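Local coordinates for protein Hep_Hag family (Burkholderia pseudomallei, PDB 3S6L) that probably mediates bacterial attachment to host surfaces, as the YadA-like head domain and stalk start of the trimeric autotransporter adhesin BoaA, at residues Ala51-Gly55 against Gln56-Ala60; Asn161-Gln164 against Leu165-Val168. All coordinates share one frame; numbering follows the deposited sequence.

Contact 1: residues Ala51-Gly55 against Gln56-Ala60; sequences ATALG and QASNA
Ser58 reaches back over the turn to grip Gly55. Its OG donates to Gly55 O at 2.7 Å, and its backbone N-H reaches the same oxygen, with Ser58 N 3.1 Å from Gly55 O. Both donors come from one face of the carbonyl plane: the hydroxyl is tilted 27° from that plane, whereas the amide stands well above it. With chi1 at 60°, OG sits between the backbone N and the carbonyl carbon of its own residue and is directed inward at Gly55. The amide bond closes a type II beta turn from Gly55 to Ser58.

Beyond the turn the chain doubles back beside strand 52-54, and small side chains from the two runs meet. Ala53 CB touches both Ser58 OG (3.5 Å) and Ala60 CB (4.0 Å). Ala60 CB is directed inward as well, resting 3.4 Å from Thr52 O, while Ala51 CB approaches Ala60 O at 3.4 Å. The small methyl groups are consistent with the close approach of the returning chain to the strand.

Thr52 and Leu54 alternate with the alanines and turn their side chains the other way, into the trimer, where Leu54 packs on Leu54 of the third subunit. Gln56 leans outward from the turn, and its OE1 is hydrogen-bonded to Gln70 NE2 of the same chain.

Inward-facing alanines and a serine that closes the turn, backed by a strand whose Thr52 and Leu54 face the neighbouring subunits, form part of one coil of the left-handed parallel beta-roll of YadA-like heads.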
loop_
_atom_site.group_PDB
_atom_site.type_symbol
_atom_site.label_atom_id
_atom_site.label_comp_id
_atom_site.label_asym_id
_atom_site.label_seq_id
_atom_site.Cartn_x
_atom_site.Cartn_y
_atom_site.Cartn_z
ATOM N N ALA A 51 -0.052 -8.731 -16.380
ATOM C CA ALA A 51 0.689 -7.599 -15.842
ATOM C C ALA A 51 -0.121 -6.329 -16.034
ATOM O O ALA A 51 -0.915 -6.249 -16.964
ATOM C CB ALA A 51 2.066 -7.485 -16.507
ATOM N N THR A 52 0.079 -5.347 -15.158
ATOM C CA THR A 52 -0.733 -4.125 -15.182
ATOM C C THR A 52 0.163 -2.922 -14.943
ATOM O O THR A 52 0.828 -2.842 -13.914
ATOM C CB THR A 52 -1.824 -4.167 -14.100
ATOM O OG1 THR A 52 -2.663 -5.322 -14.285
ATOM C CG2 THR A 52 -2.676 -2.895 -14.118
ATOM N N ALA A 53 0.196 -2.007 -15.905
ATOM C CA ALA A 53 1.032 -0.796 -15.837
ATOM C C ALA A 53 0.166 0.437 -16.038
ATOM O O ALA A 53 -0.617 0.513 -16.996
ATOM C CB ALA A 53 2.126 -0.829 -16.922
ATOM N N LEU A 54 0.301 1.409 -15.151
ATOM C CA LEU A 54 -0.441 2.639 -15.311
ATOM C C LEU A 54 0.519 3.799 -15.086
ATOM O O LEU A 54 1.244 3.835 -14.076
ATOM C CB LEU A 54 -1.588 2.710 -14.287
ATOM C CG LEU A 54 -2.283 4.068 -14.251
ATOM C CD1 LEU A 54 -3.107 4.169 -15.506
ATOM C CD2 LEU A 54 -3.140 4.297 -13.012
ATOM N N GLY A 55 0.523 4.736 -16.023
ATOM C CA GLY A 55 1.349 5.938 -15.924
ATOM C C GLY A 55 2.396 6.030 -17.018
ATOM O O GLY A 55 2.763 5.011 -17.609
ATOM N N GLN A 56 2.881 7.239 -17.295
ATOM C CA GLN A 56 3.870 7.425 -18.374
ATOM C C GLN A 56 5.185 6.703 -17.995
ATOM O O GLN A 56 5.631 6.741 -16.856
ATOM C CB GLN A 56 4.103 8.927 -18.667
ATOM C CG GLN A 56 4.839 9.252 -19.982
ATOM C CD GLN A 56 6.354 9.081 -19.898
ATOM O OE1 GLN A 56 6.968 9.242 -18.835
ATOM N NE2 GLN A 56 6.962 8.741 -21.028
ATOM N N ALA A 57 5.786 6.039 -18.960
ATOM C CA ALA A 57 6.968 5.176 -18.740
ATOM C C ALA A 57 6.828 4.089 -17.644
ATOM O O ALA A 57 7.835 3.500 -17.233
ATOM C CB ALA A 57 8.289 6.017 -18.569
ATOM N N SER A 58 5.607 3.803 -17.185
ATOM C CA SER A 58 5.436 2.721 -16.216
ATOM C C SER A 58 5.791 1.379 -16.865
ATOM O O SER A 58 5.637 1.178 -18.098
ATOM C CB SER A 58 4.020 2.702 -15.606
ATOM O OG SER A 58 3.002 2.519 -16.568
ATOM N N ASN A 59 6.273 0.456 -16.042
ATOM C CA ASN A 59 6.829 -0.763 -16.594
ATOM C C ASN A 59 6.552 -1.975 -15.713
ATOM O O ASN A 59 7.176 -2.144 -14.639
ATOM C CB ASN A 59 8.334 -0.590 -16.865
ATOM C CG ASN A 59 9.010 -1.882 -17.347
ATOM O OD1 ASN A 59 8.603 -2.488 -18.319
ATOM N ND2 ASN A 59 10.061 -2.301 -16.637
ATOM N N ALA A 60 5.631 -2.821 -16.187
ATOM C CA ALA A 60 5.280 -4.028 -15.480
ATOM C C ALA A 60 5.770 -5.230 -16.250
ATOM O O ALA A 60 4.996 -5.865 -16.968
ATOM C CB ALA A 60 3.756 -4.093 -15.242
#

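Contact 2: residues Asn161-Gln164 against Leu165-Val168; sequences NMNQ and LWGV
Met162 and Trp166, one helical turn apart, meet through both backbone and side chain. Trp166 N donates to Met162 O at 2.9 Å in a nearly straight bond (176°), and the same oxygen lies over one face of the indole. Met162 CB sits over the face of the six-membered ring in a CH-pi contact, 4.1 Å from its centroid. Bends at chi2 (-49°) and chi3 (-65°) fold the thioether back, carrying Met162 CE to 3.4 Å from Trp166 NE1 and 3.7 Å from Leu165 CD2. The sulfur makes an oblique Met-aromatic contact with the five-membered ring.

At the helix start, Asn161 and Gln164 form a capping box: Gln164 N donates to Asn161 OD1 at 3.1 Å, and Gln164 OE1 accepts from Asn161 N at 3.0 Å in the carbonyl plane, on a lone pair. OE1 also accepts from Gly153 N, and Asn161 ND2 donates to Val150 O, so the cap is tied to the preceding loop.

Asn161 O takes the N-H of Leu165, and Asn163 O that of Gly167. Gln164 O receives only weak bonds across this contact, from Gly167 N and Val168 N. The backbones of Met162 and Asn163 also hydrogen-bond to the third subunit.

Leu165 packs on Leu165 of both other subunits. The chemistry is consistent with a well-anchored helix start, its Leu165 side in the trimer interface, as expected at the start of a coiled stalk.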
loop_
_atom_site.group_PDB
_atom_site.type_symbol
_atom_site.label_atom_id
_atom_site.label_comp_id
_atom_site.label_asym_id
_atom_site.label_seq_id
_atom_site.Cartn_x
_atom_site.Cartn_y
_atom_site.Cartn_z
ATOM N N ASN A 161 5.199 -4.397 25.782
ATOM C CA ASN A 161 5.057 -2.949 25.884
ATOM C C ASN A 161 5.643 -2.436 27.204
ATOM O O ASN A 161 6.063 -3.242 28.055
ATOM C CB ASN A 161 3.617 -2.497 25.613
ATOM C CG ASN A 161 2.694 -2.688 26.806
ATOM O OD1 ASN A 161 3.129 -2.951 27.921
ATOM N ND2 ASN A 161 1.422 -2.522 26.573
ATOM N N MET A 162 5.678 -1.110 27.369
ATOM C CA MET A 162 6.326 -0.470 28.513
ATOM C C MET A 162 5.669 -0.797 29.857
ATOM O O MET A 162 6.371 -0.981 30.845
ATOM C CB MET A 162 6.398 1.052 28.333
ATOM C CG MET A 162 7.410 1.574 27.288
ATOM S SD MET A 162 9.063 0.886 27.417
ATOM C CE MET A 162 9.636 1.490 29.032
ATOM N N ASN A 163 4.338 -0.844 29.906
ATOM C CA ASN A 163 3.634 -1.255 31.128
ATOM C C ASN A 163 4.168 -2.596 31.630
ATOM O O ASN A 163 4.363 -2.786 32.833
ATOM C CB ASN A 163 2.123 -1.345 30.907
ATOM C CG ASN A 163 1.446 0.024 30.879
ATOM O OD1 ASN A 163 1.844 0.933 31.602
ATOM N ND2 ASN A 163 0.412 0.173 30.042
ATOM N N GLN A 164 4.424 -3.512 30.695
ATOM C CA GLN A 164 4.899 -4.838 31.040
ATOM C C GLN A 164 6.342 -4.788 31.521
ATOM O O GLN A 164 6.696 -5.472 32.491
ATOM C CB GLN A 164 4.729 -5.801 29.875
ATOM C CG GLN A 164 3.301 -5.924 29.395
ATOM C CD GLN A 164 3.185 -6.860 28.234
ATOM O OE1 GLN A 164 3.632 -6.549 27.128
ATOM N NE2 GLN A 164 2.590 -8.036 28.470
ATOM N N LEU A 165 7.167 -3.978 30.861
ATOM C CA LEU A 165 8.548 -3.809 31.277
ATOM C C LEU A 165 8.611 -3.270 32.717
ATOM O O LEU A 165 9.293 -3.831 33.562
ATOM C CB LEU A 165 9.300 -2.878 30.319
ATOM C CG LEU A 165 10.818 -2.875 30.512
ATOM C CD1 LEU A 165 11.448 -4.004 29.730
ATOM C CD2 LEU A 165 11.430 -1.561 30.099
ATOM N N TRP A 166 7.879 -2.191 32.974
ATOM C CA TRP A 166 7.748 -1.600 34.297
ATOM C C TRP A 166 7.166 -2.515 35.385
ATOM O O TRP A 166 7.463 -2.343 36.564
ATOM C CB TRP A 166 6.899 -0.353 34.204
ATOM C CG TRP A 166 7.489 0.727 33.352
ATOM C CD1 TRP A 166 8.821 0.956 33.094
ATOM C CD2 TRP A 166 6.767 1.777 32.695
ATOM N NE1 TRP A 166 8.956 2.075 32.313
ATOM C CE2 TRP A 166 7.714 2.599 32.057
ATOM C CE3 TRP A 166 5.405 2.111 32.603
ATOM C CZ2 TRP A 166 7.345 3.724 31.318
ATOM C CZ3 TRP A 166 5.038 3.229 31.865
ATOM C CH2 TRP A 166 6.005 4.023 31.236
ATOM N N GLY A 167 6.335 -3.473 34.982
ATOM C CA GLY A 167 5.800 -4.483 35.900
ATOM C C GLY A 167 6.868 -5.462 36.361
ATOM O O GLY A 167 6.688 -6.151 37.361
ATOM N N VAL A 168 7.978 -5.527 35.626
ATOM C CA VAL A 168 9.137 -6.319 36.042
ATOM C C VAL A 168 10.038 -5.472 36.946
ATOM O O VAL A 168 10.412 -5.914 38.044
ATOM C CB VAL A 168 9.923 -6.894 34.825
ATOM C CG1 VAL A 168 11.185 -7.652 35.285
ATOM C CG2 VAL A 168 9.014 -7.804 33.993
#

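How the contacts relate
Contact 1 comes first along the chain, on strand 52-54 and the loop leading to strand 66-68; contact 2 follows near the C-terminal end of the modelled chain, at the N-cap and along helix 162-168. Their centres lie about 48 Å apart, on opposite sides of the chain's centre, and their nearest atoms are about 40 Å from each other. They share no sheet or helix: residues 51-60 belong to a YadA head repeat, residues 161-168 to the coiled stalk region. Both touch the third subunit, through Leu54 in one and Leu165 in the other. Trimer contacts are thus found both in the head and at the start of the stalk.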